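Conserved protein (Methanothermobacter thermautotrophicus, PDB 1T57) is of unknown function but binds flavin mononucleotide and magnesium ions and contains a domain related to the alpha/beta domain of pyruvate kinase. Local coordinates at residues C26-P31 with V200-R205; N54-S59 with V168-G173; H113-V118 with I152-A157. All blocks are in the same frame, centred on the assembly; numbering follows the deposited sequence.

Interaction 1 of 3, residues C26-P31 with V200-R205; sequences CYFEEP and VIAMPR. With MG (magnesium ion), chain D.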
loop_
_atom_site.group_PDB
_atom_site.type_symbol
_atom_site.label_atom_id
_atom_site.label_comp_id
_atom_site.label_asym_id
_atom_site.label_seq_id
_atom_site.Cartn_x
_atom_site.Cartn_y
_atom_site.Cartn_z
ATOM N N CYS A 26 -5.030 -36.683 6.043
ATOM C CA CYS A 26 -3.717 -37.209 5.720
ATOM C C CYS A 26 -2.657 -36.107 5.661
ATOM O O CYS A 26 -2.866 -35.073 5.011
ATOM C CB CYS A 26 -3.774 -37.943 4.384
ATOM S SG CYS A 26 -2.452 -39.117 4.173
ATOM N N TYR A 27 -1.543 -36.322 6.364
ATOM C CA TYR A 27 -0.419 -35.388 6.363
ATOM C C TYR A 27 0.715 -36.018 5.560
ATOM O O TYR A 27 1.338 -36.963 6.013
ATOM C CB TYR A 27 0.084 -35.104 7.786
ATOM C CG TYR A 27 -0.909 -34.365 8.637
ATOM C CD1 TYR A 27 -1.447 -34.957 9.771
ATOM C CD2 TYR A 27 -1.358 -33.095 8.279
ATOM C CE1 TYR A 27 -2.410 -34.311 10.525
ATOM C CE2 TYR A 27 -2.325 -32.445 9.016
ATOM C CZ TYR A 27 -2.850 -33.059 10.135
ATOM O OH TYR A 27 -3.854 -32.457 10.843
ATOM N N PHE A 28 0.972 -35.521 4.358
ATOM C CA PHE A 28 2.063 -36.075 3.557
ATOM C C PHE A 28 3.400 -35.605 4.105
ATOM O O PHE A 28 3.598 -34.425 4.366
ATOM C CB PHE A 28 1.923 -35.658 2.101
ATOM C CG PHE A 28 0.626 -36.078 1.478
ATOM C CD1 PHE A 28 -0.268 -35.120 1.007
ATOM C CD2 PHE A 28 0.302 -37.427 1.351
ATOM C CE1 PHE A 28 -1.474 -35.497 0.429
ATOM C CE2 PHE A 28 -0.902 -37.818 0.774
ATOM C CZ PHE A 28 -1.791 -36.850 0.308
ATOM N N GLU A 29 4.295 -36.560 4.299
ATOM C CA GLU A 29 5.618 -36.311 4.846
ATOM C C GLU A 29 6.334 -35.244 4.042
ATOM O O GLU A 29 7.063 -34.422 4.587
ATOM C CB GLU A 29 6.418 -37.611 4.822
ATOM C CG GLU A 29 7.814 -37.508 5.398
ATOM C CD GLU A 29 8.706 -38.646 4.926
ATOM O OE1 GLU A 29 8.251 -39.816 4.915
ATOM O OE2 GLU A 29 9.864 -38.364 4.568
ATOM N N GLU A 30 6.122 -35.277 2.735
ATOM C CA GLU A 30 6.722 -34.295 1.847
ATOM C C GLU A 30 5.717 -33.948 0.733
ATOM O O GLU A 30 4.853 -34.767 0.392
ATOM C CB GLU A 30 8.019 -34.862 1.236
ATOM C CG GLU A 30 9.090 -35.245 2.268
ATOM C CD GLU A 30 9.814 -34.047 2.869
ATOM O OE1 GLU A 30 10.597 -34.223 3.836
ATOM O OE2 GLU A 30 9.600 -32.920 2.378
ATOM N N PRO A 31 5.819 -32.725 0.157
ATOM C CA PRO A 31 4.948 -32.242 -0.923
ATOM C C PRO A 31 5.345 -32.799 -2.298
ATOM O O PRO A 31 6.442 -33.307 -2.445
ATOM C CB PRO A 31 5.099 -30.727 -0.834
ATOM C CG PRO A 31 6.518 -30.532 -0.331
ATOM C CD PRO A 31 6.813 -31.708 0.562
ATOM N N VAL A 200 -9.936 -30.061 5.830
ATOM C CA VAL A 200 -8.697 -30.299 5.095
ATOM C C VAL A 200 -8.609 -31.818 4.893
ATOM O O VAL A 200 -8.280 -32.556 5.819
ATOM C CB VAL A 200 -7.466 -29.797 5.872
ATOM C CG1 VAL A 200 -6.188 -29.998 5.027
ATOM C CG2 VAL A 200 -7.646 -28.340 6.238
ATOM N N ILE A 201 -8.925 -32.289 3.691
ATOM C CA ILE A 201 -8.877 -33.720 3.409
ATOM C C ILE A 201 -7.446 -34.243 3.489
ATOM O O ILE A 201 -7.208 -35.316 4.020
ATOM C CB ILE A 201 -9.447 -34.013 2.019
ATOM C CG1 ILE A 201 -10.881 -33.486 1.941
ATOM C CG2 ILE A 201 -9.438 -35.486 1.762
ATOM C CD1 ILE A 201 -11.392 -33.175 0.554
ATOM N N ALA A 202 -6.486 -33.480 2.972
ATOM C CA ALA A 202 -5.080 -33.898 3.011
ATOM C C ALA A 202 -4.143 -32.710 2.747
ATOM O O ALA A 202 -4.500 -31.797 2.025
ATOM C CB ALA A 202 -4.853 -34.991 1.980
HETATM N N MSE A 203 -2.947 -32.719 3.315
HETATM C CA MSE A 203 -2.020 -31.614 3.094
HETATM C C MSE A 203 -0.597 -31.980 3.455
HETATM O O MSE A 203 -0.369 -32.725 4.395
HETATM C CB MSE A 203 -2.420 -30.405 3.937
HETATM C CG MSE A 203 -2.524 -30.717 5.411
HETATM SE SE MSE A 203 -2.348 -29.220 6.655
HETATM C CE MSE A 203 -4.116 -29.338 7.466
ATOM N N PRO A 204 0.386 -31.447 2.721
ATOM C CA PRO A 204 1.770 -31.774 3.060
ATOM C C PRO A 204 2.072 -31.128 4.409
ATOM O O PRO A 204 1.858 -29.929 4.575
ATOM C CB PRO A 204 2.580 -31.110 1.945
ATOM C CG PRO A 204 1.543 -30.733 0.875
ATOM C CD PRO A 204 0.331 -30.413 1.677
ATOM N N ARG A 205 2.559 -31.927 5.353
ATOM C CA ARG A 205 2.916 -31.481 6.695
ATOM C C ARG A 205 4.015 -30.430 6.765
ATOM O O ARG A 205 3.996 -29.572 7.631
ATOM C CB ARG A 205 3.354 -32.682 7.510
ATOM C CG ARG A 205 3.653 -32.408 8.960
ATOM C CD ARG A 205 3.692 -33.763 9.681
ATOM N NE ARG A 205 3.460 -33.621 11.100
ATOM C CZ ARG A 205 4.245 -32.921 11.927
ATOM N NH1 ARG A 205 5.330 -32.302 11.467
ATOM N NH2 ARG A 205 3.936 -32.814 13.223
HETATM MG MG MG D . 2.570 -27.865 5.945
#
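Y27 runs its ring alongside selenomethionine M203, the two side chains leaving the same face of a parallel strand pair and pointing the same way. CD2 of Y27 lies 3.9 Å from CG of M203, and further out SE of M203 reaches 4.0 Å from CE2 of Y27. The selenium sits in the ring plane at its edge, a Met-aromatic contact. M203 gets there by placing CG between its own backbone N and carbonyl carbon (chi1 56°); the bend at chi3 then carries CE to the same ring edge. The phenol oxygen bonds to V200 N of the second subunit.

F28 works on the other face, with C26, A202 and P204. Its CE1 lies 3.8 Å from CB of A202, while the N of P204 meets the ring at its edge. Once the chain has turned at E29, P31 lays its CB 3.8 Å from CB of P204.

Both backbone polar atoms of M203 are used across the pair: its N donates to C26 O at 2.9 Å, and its O accepts from F28 N at 3.1 Å, the donor standing 44° out of the carbonyl plane. R205 N then bonds to F28 O at 2.9 Å. P204 can sit in this strand without costing the pair a bond, since its N faces away from 26-28. Its carbonyl O instead binds a magnesium ion at 2.6 Å, which V142 O also holds. The guanidinium of R205 makes salt bridges to E167 and E199 of the second subunit.

This is a parallel pairing of the first and last strands at the edge of this chain's part of a mixed beta sheet; C26 pairs in turn with an antiparallel strand of the second subunit, carrying the sheet across the interface beside the magnesium site.

Interaction 2 of 3, residues N54-S59 with V168-G173; sequences NFVVAS and VIAIGG. With FMN (flavin mononucleotide), chain E.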
loop_
_atom_site.group_PDB
_atom_site.type_symbol
_atom_site.label_atom_id
_atom_site.label_comp_id
_atom_site.label_asym_id
_atom_site.label_seq_id
_atom_site.Cartn_x
_atom_site.Cartn_y
_atom_site.Cartn_z
ATOM N N ASN A 54 -19.304 -30.888 -6.794
ATOM C CA ASN A 54 -18.562 -29.796 -7.430
ATOM C C ASN A 54 -17.051 -29.870 -7.108
ATOM O O ASN A 54 -16.637 -29.848 -5.940
ATOM C CB ASN A 54 -19.137 -28.458 -6.980
ATOM C CG ASN A 54 -20.488 -28.159 -7.623
ATOM O OD1 ASN A 54 -20.569 -27.831 -8.825
ATOM N ND2 ASN A 54 -21.560 -28.277 -6.827
ATOM N N PHE A 55 -16.220 -29.973 -8.143
ATOM C CA PHE A 55 -14.781 -30.062 -7.920
ATOM C C PHE A 55 -14.001 -29.088 -8.770
ATOM O O PHE A 55 -14.156 -29.066 -9.978
ATOM C CB PHE A 55 -14.259 -31.474 -8.242
ATOM C CG PHE A 55 -14.897 -32.579 -7.456
ATOM C CD1 PHE A 55 -16.131 -33.104 -7.826
ATOM C CD2 PHE A 55 -14.263 -33.093 -6.335
ATOM C CE1 PHE A 55 -16.721 -34.146 -7.085
ATOM C CE2 PHE A 55 -14.841 -34.122 -5.598
ATOM C CZ PHE A 55 -16.075 -34.643 -5.969
ATOM N N VAL A 56 -13.148 -28.291 -8.143
ATOM C CA VAL A 56 -12.328 -27.381 -8.916
ATOM C C VAL A 56 -10.902 -27.873 -8.733
ATOM O O VAL A 56 -10.453 -28.063 -7.599
ATOM C CB VAL A 56 -12.457 -25.946 -8.432
ATOM C CG1 VAL A 56 -12.113 -25.850 -6.938
ATOM C CG2 VAL A 56 -11.567 -25.050 -9.285
ATOM N N VAL A 57 -10.188 -28.088 -9.835
ATOM C CA VAL A 57 -8.830 -28.624 -9.748
ATOM C C VAL A 57 -7.803 -27.933 -10.602
ATOM O O VAL A 57 -8.026 -27.705 -11.780
ATOM C CB VAL A 57 -8.777 -30.103 -10.168
ATOM C CG1 VAL A 57 -7.429 -30.691 -9.816
ATOM C CG2 VAL A 57 -9.874 -30.865 -9.510
ATOM N N ALA A 58 -6.661 -27.644 -10.006
ATOM C CA ALA A 58 -5.568 -27.011 -10.721
ATOM C C ALA A 58 -4.816 -28.080 -11.493
ATOM O O ALA A 58 -4.209 -28.986 -10.903
ATOM C CB ALA A 58 -4.623 -26.332 -9.749
ATOM N N SER A 59 -4.863 -27.973 -12.812
ATOM C CA SER A 59 -4.168 -28.916 -13.677
ATOM C C SER A 59 -3.623 -28.134 -14.855
ATOM O O SER A 59 -4.354 -27.799 -15.798
ATOM C CB SER A 59 -5.111 -30.012 -14.184
ATOM O OG SER A 59 -4.342 -31.095 -14.683
ATOM N N VAL A 168 -17.775 -27.267 -1.999
ATOM C CA VAL A 168 -17.004 -27.772 -3.120
ATOM C C VAL A 168 -15.687 -28.350 -2.602
ATOM O O VAL A 168 -15.218 -27.975 -1.521
ATOM C CB VAL A 168 -16.660 -26.614 -4.107
ATOM C CG1 VAL A 168 -15.907 -27.147 -5.299
ATOM C CG2 VAL A 168 -17.925 -25.894 -4.541
ATOM N N ILE A 169 -15.089 -29.262 -3.356
ATOM C CA ILE A 169 -13.812 -29.828 -2.938
ATOM C C ILE A 169 -12.773 -29.187 -3.854
ATOM O O ILE A 169 -12.888 -29.323 -5.067
ATOM C CB ILE A 169 -13.780 -31.370 -3.123
ATOM C CG1 ILE A 169 -14.908 -32.028 -2.298
ATOM C CG2 ILE A 169 -12.412 -31.911 -2.732
ATOM C CD1 ILE A 169 -14.436 -32.921 -1.109
ATOM N N ALA A 170 -11.793 -28.478 -3.282
ATOM C CA ALA A 170 -10.735 -27.813 -4.060
ATOM C C ALA A 170 -9.447 -28.630 -3.996
ATOM O O ALA A 170 -9.057 -29.062 -2.928
ATOM C CB ALA A 170 -10.490 -26.411 -3.514
ATOM N N ILE A 171 -8.787 -28.810 -5.139
ATOM C CA ILE A 171 -7.566 -29.631 -5.232
ATOM C C ILE A 171 -6.352 -28.918 -5.831
ATOM O O ILE A 171 -6.386 -28.379 -6.944
ATOM C CB ILE A 171 -7.859 -30.927 -6.085
ATOM C CG1 ILE A 171 -8.887 -31.805 -5.348
ATOM C CG2 ILE A 171 -6.595 -31.715 -6.356
ATOM C CD1 ILE A 171 -9.740 -32.752 -6.256
ATOM N N GLY A 172 -5.263 -28.929 -5.090
ATOM C CA GLY A 172 -4.069 -28.289 -5.589
ATOM C C GLY A 172 -2.832 -29.055 -5.195
ATOM O O GLY A 172 -2.907 -30.025 -4.445
ATOM N N GLY A 173 -1.684 -28.621 -5.698
ATOM C CA GLY A 173 -0.458 -29.304 -5.352
ATOM C C GLY A 173 0.776 -28.447 -5.499
ATOM O O GLY A 173 0.686 -27.254 -5.778
HETATM N N1 FMN E . 1.695 -24.934 -7.907
HETATM C C2 FMN E . 2.487 -24.450 -6.872
HETATM O O2 FMN E . 3.260 -25.186 -6.290
HETATM N N3 FMN E . 2.343 -23.195 -6.343
HETATM C C4 FMN E . 1.527 -22.283 -6.961
HETATM O O4 FMN E . 1.315 -21.197 -6.407
HETATM C C4A FMN E . 0.696 -22.749 -7.983
HETATM N N5 FMN E . -0.181 -21.883 -8.597
HETATM C C5A FMN E . -1.172 -22.413 -9.388
HETATM C C6 FMN E . -2.056 -21.527 -9.980
HETATM C C7 FMN E . -2.989 -21.963 -10.879
HETATM C C7M FMN E . -3.845 -20.915 -11.513
HETATM C C8 FMN E . -2.749 -23.159 -11.546
HETATM C C8M FMN E . -3.681 -23.632 -12.648
HETATM C C9 FMN E . -1.840 -24.055 -10.988
HETATM C C9A FMN E . -1.108 -23.735 -9.840
HETATM N N10 FMN E . -0.035 -24.541 -9.431
HETATM C C10 FMN E . 0.744 -24.095 -8.393
HETATM C "C1'" FMN E . 0.138 -25.970 -9.897
HETATM C "C2'" FMN E . -0.903 -26.834 -9.239
HETATM O "O2'" FMN E . -0.836 -26.617 -7.825
HETATM C "C3'" FMN E . -0.635 -28.299 -9.497
HETATM O "O3'" FMN E . 0.654 -28.647 -9.092
HETATM C "C4'" FMN E . -1.065 -28.957 -10.819
HETATM O "O4'" FMN E . -0.893 -30.333 -10.573
HETATM C "C5'" FMN E . -0.308 -28.877 -12.127
HETATM O "O5'" FMN E . -0.984 -29.833 -12.912
HETATM P P FMN E . -0.383 -31.063 -13.756
HETATM O O1P FMN E . -1.473 -31.519 -14.663
HETATM O O2P FMN E . 0.080 -32.237 -12.869
HETATM O O3P FMN E . 0.792 -30.498 -14.565
#
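F55 stands beside I169, and V57 beside I171, on one face of two neighbouring parallel strands. The ring of F55 touches through CD2, 3.7 Å from CB of I169. V57 uses both branches: CG1 lies 3.7 Å from CG2 of I171, and CG2 lies 3.8 Å from CD1 of I171. V57 straddles the beta carbon of I171, one methyl for each of its branches, because a chi1 of -169° swings CG1 away from the backbone N. Cutting V57 back to an alanine would probably open a gap against I171 and leave its CG2 and CD1 room to shift. On the other face V56 places CG1 3.8 Å from CB of A170. Helix 36-50 covers the F55 and I169 face, and helix 144-158 the V56 and A170 face.

Backbone hydrogen bonds hold the register. V56 bonds through both its polar atoms, its N to I169 O and its O to I171 N at 3.1 Å. A58 N reaches I171 O at 3.2 Å in an almost straight bond, 178° at the hydrogen. A further bond, I169 N to N54 O, is less certain because that oxygen is crowded in the model.

The ligand bonds come where the strands end. G173 grips the O2' hydroxyl of the flavin mononucleotide ribityl chain twice: its N donates to O2' at 3.0 Å, and O2' donates to G173 O at 2.6 Å. The methyl of A58 packs on the ribityl chain and the flavin, and S59 OG bonds to phosphate oxygen O1P, though its position is less sure.

A nucleotide lying across the C-terminal ends of adjacent parallel strands, with helices on both faces, is the classic binding site of a three-layer alpha/beta fold.

Interaction 3 of 3, residues H113-V118 with I152-A157; sequences HALSGV and IAIMAA. With FMN (flavin mononucleotide), chain E.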
loop_
_atom_site.group_PDB
_atom_site.type_symbol
_atom_site.label_atom_id
_atom_site.label_comp_id
_atom_site.label_asym_id
_atom_site.label_seq_id
_atom_site.Cartn_x
_atom_site.Cartn_y
_atom_site.Cartn_z
ATOM N N HIS A 113 -4.464 -15.388 -12.877
ATOM C CA HIS A 113 -4.497 -15.996 -11.526
ATOM C C HIS A 113 -5.058 -15.100 -10.418
ATOM O O HIS A 113 -4.518 -14.022 -10.151
ATOM C CB HIS A 113 -3.092 -16.428 -11.120
ATOM C CG HIS A 113 -2.516 -17.499 -11.988
ATOM N ND1 HIS A 113 -1.262 -18.030 -11.768
ATOM C CD2 HIS A 113 -3.027 -18.160 -13.054
ATOM C CE1 HIS A 113 -1.029 -18.976 -12.659
ATOM N NE2 HIS A 113 -2.083 -19.077 -13.448
ATOM N N ALA A 114 -6.092 -15.591 -9.732
ATOM C CA ALA A 114 -6.786 -14.820 -8.699
ATOM C C ALA A 114 -6.003 -14.242 -7.522
ATOM O O ALA A 114 -6.343 -13.163 -7.055
ATOM C CB ALA A 114 -8.005 -15.630 -8.160
ATOM N N LEU A 115 -4.960 -14.921 -7.050
ATOM C CA LEU A 115 -4.204 -14.395 -5.906
ATOM C C LEU A 115 -2.889 -13.700 -6.182
ATOM O O LEU A 115 -2.036 -13.628 -5.311
ATOM C CB LEU A 115 -3.980 -15.492 -4.863
ATOM C CG LEU A 115 -5.296 -15.988 -4.212
ATOM C CD1 LEU A 115 -4.984 -17.040 -3.115
ATOM C CD2 LEU A 115 -6.077 -14.799 -3.632
ATOM N N SER A 116 -2.757 -13.168 -7.391
ATOM C CA SER A 116 -1.576 -12.435 -7.840
ATOM C C SER A 116 -2.130 -11.374 -8.818
ATOM O O SER A 116 -2.048 -10.190 -8.576
ATOM C CB SER A 116 -0.611 -13.395 -8.565
ATOM O OG SER A 116 -1.296 -14.142 -9.578
ATOM N N GLY A 117 -2.718 -11.811 -9.920
ATOM C CA GLY A 117 -3.298 -10.847 -10.832
ATOM C C GLY A 117 -2.317 -9.843 -11.437
ATOM O O GLY A 117 -1.132 -10.106 -11.626
ATOM N N VAL A 118 -2.860 -8.693 -11.776
ATOM C CA VAL A 118 -2.123 -7.598 -12.351
ATOM C C VAL A 118 -1.221 -7.046 -11.232
ATOM O O VAL A 118 -0.254 -6.336 -11.486
ATOM C CB VAL A 118 -3.140 -6.538 -12.924
ATOM C CG1 VAL A 118 -2.444 -5.237 -13.331
ATOM C CG2 VAL A 118 -3.850 -7.148 -14.142
ATOM N N ILE A 152 -7.953 -21.100 -6.966
ATOM C CA ILE A 152 -8.736 -21.625 -8.068
ATOM C C ILE A 152 -10.225 -21.577 -7.678
ATOM O O ILE A 152 -11.101 -21.501 -8.543
ATOM C CB ILE A 152 -8.275 -23.087 -8.483
ATOM C CG1 ILE A 152 -8.193 -24.025 -7.278
ATOM C CG2 ILE A 152 -6.870 -23.070 -9.068
ATOM C CD1 ILE A 152 -8.075 -25.499 -7.652
ATOM N N ALA A 153 -10.522 -21.583 -6.383
ATOM C CA ALA A 153 -11.930 -21.538 -5.982
ATOM C C ALA A 153 -12.519 -20.199 -6.413
ATOM O O ALA A 153 -13.597 -20.151 -6.980
ATOM C CB ALA A 153 -12.093 -21.763 -4.433
ATOM N N ILE A 154 -11.772 -19.127 -6.166
ATOM C CA ILE A 154 -12.162 -17.775 -6.545
ATOM C C ILE A 154 -12.290 -17.654 -8.073
ATOM O O ILE A 154 -13.288 -17.186 -8.594
ATOM C CB ILE A 154 -11.116 -16.747 -6.011
ATOM C CG1 ILE A 154 -11.215 -16.621 -4.495
ATOM C CG2 ILE A 154 -11.330 -15.429 -6.636
ATOM C CD1 ILE A 154 -9.998 -15.997 -3.834
HETATM N N MSE A 155 -11.274 -18.078 -8.790
HETATM C CA MSE A 155 -11.330 -18.003 -10.243
HETATM C C MSE A 155 -12.564 -18.719 -10.829
HETATM O O MSE A 155 -13.261 -18.188 -11.683
HETATM C CB MSE A 155 -10.062 -18.618 -10.825
HETATM C CG MSE A 155 -8.782 -18.052 -10.225
HETATM SE SE MSE A 155 -7.157 -18.929 -10.915
HETATM C CE MSE A 155 -6.607 -19.927 -9.416
ATOM N N ALA A 156 -12.817 -19.933 -10.368
ATOM C CA ALA A 156 -13.935 -20.718 -10.878
ATOM C C ALA A 156 -15.267 -20.054 -10.586
ATOM O O ALA A 156 -16.175 -20.113 -11.409
ATOM C CB ALA A 156 -13.900 -22.131 -10.294
ATOM N N ALA A 157 -15.385 -19.433 -9.414
ATOM C CA ALA A 157 -16.610 -18.739 -9.048
ATOM C C ALA A 157 -16.851 -17.579 -9.993
ATOM O O ALA A 157 -17.927 -17.452 -10.582
ATOM C CB ALA A 157 -16.518 -18.218 -7.673
HETATM N N1 FMN E . 1.695 -24.934 -7.907
HETATM C C2 FMN E . 2.487 -24.450 -6.872
HETATM O O2 FMN E . 3.260 -25.186 -6.290
HETATM N N3 FMN E . 2.343 -23.195 -6.343
HETATM C C4 FMN E . 1.527 -22.283 -6.961
HETATM O O4 FMN E . 1.315 -21.197 -6.407
HETATM C C4A FMN E . 0.696 -22.749 -7.983
HETATM N N5 FMN E . -0.181 -21.883 -8.597
HETATM C C5A FMN E . -1.172 -22.413 -9.388
HETATM C C6 FMN E . -2.056 -21.527 -9.980
HETATM C C7 FMN E . -2.989 -21.963 -10.879
HETATM C C7M FMN E . -3.845 -20.915 -11.513
HETATM C C8 FMN E . -2.749 -23.159 -11.546
HETATM C C8M FMN E . -3.681 -23.632 -12.648
HETATM C C9 FMN E . -1.840 -24.055 -10.988
HETATM C C9A FMN E . -1.108 -23.735 -9.840
HETATM N N10 FMN E . -0.035 -24.541 -9.431
HETATM C C10 FMN E . 0.744 -24.095 -8.393
HETATM C "C1'" FMN E . 0.138 -25.970 -9.897
HETATM C "C2'" FMN E . -0.903 -26.834 -9.239
HETATM O "O2'" FMN E . -0.836 -26.617 -7.825
HETATM C "C3'" FMN E . -0.635 -28.299 -9.497
HETATM O "O3'" FMN E . 0.654 -28.647 -9.092
HETATM C "C4'" FMN E . -1.065 -28.957 -10.819
HETATM O "O4'" FMN E . -0.893 -30.333 -10.573
HETATM C "C5'" FMN E . -0.308 -28.877 -12.127
HETATM O "O5'" FMN E . -0.984 -29.833 -12.912
HETATM P P FMN E . -0.383 -31.063 -13.756
HETATM O O1P FMN E . -1.473 -31.519 -14.663
HETATM O O2P FMN E . 0.080 -32.237 -12.869
HETATM O O3P FMN E . 0.792 -30.498 -14.565
#
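One face of the H113 ring receives the flavin methyl C7M, set off toward the rim, with NE2 of H113 3.2 Å from C7M. Selenomethionine M155 approaches obliquely, SE lying 5.5 Å from the centroid of the H113 ring and 50° off its normal. H82 meets H113 edge-to-face, and its backbone N is hydrogen-bonded to NE2 of H113, which helps fix the rotation of the ring; H81 and F85 add further aromatic neighbours.

M155 is shared between loop and flavin. The bend at its chi3 (-108°) turns CE toward the cofactor, 3.6 Å from C7M, so that the methyl touches both the histidine ring and the selenomethionine. A114 points its CB toward the helix, where it is pressed tightly against CG of M155 at 3.3 Å and rests 3.7 Å from CG2 of I154. L115 and I154 cross at about a right angle, CD2 of L115 lying 4.1 Å from CD1 of I154; I154 also touches V118 of the third subunit.

The loop thus lies on helix 144-158, with L115 reaching helix 131-139 as well, while I152 of helix 144-158 packs on strand 54-58.

How the interactions relate
The contacts nest along the chain: interaction 3 inside the loop closed by interaction 2, and that inside the loop closed by interaction 1. Interactions 1 and 2 belong to the same mixed sheet, their centres about 15 Å apart, and meet where I201 CD1 packs 3.5 Å from I169 CD1. Interaction 3 is centred about 13 Å from interaction 2; I152 on helix 144-158 joins them by pressing CD1 onto the backbone of both central strands. Interactions 1 and 3 lie on opposite sides of the chain's centre, their centres about 23 Å apart. The flavin spans interactions 2 and 3, ribityl and phosphate at the strand ends, dimethyl edge at loop and helix, while interaction 1 serves magnesium and a subunit interface.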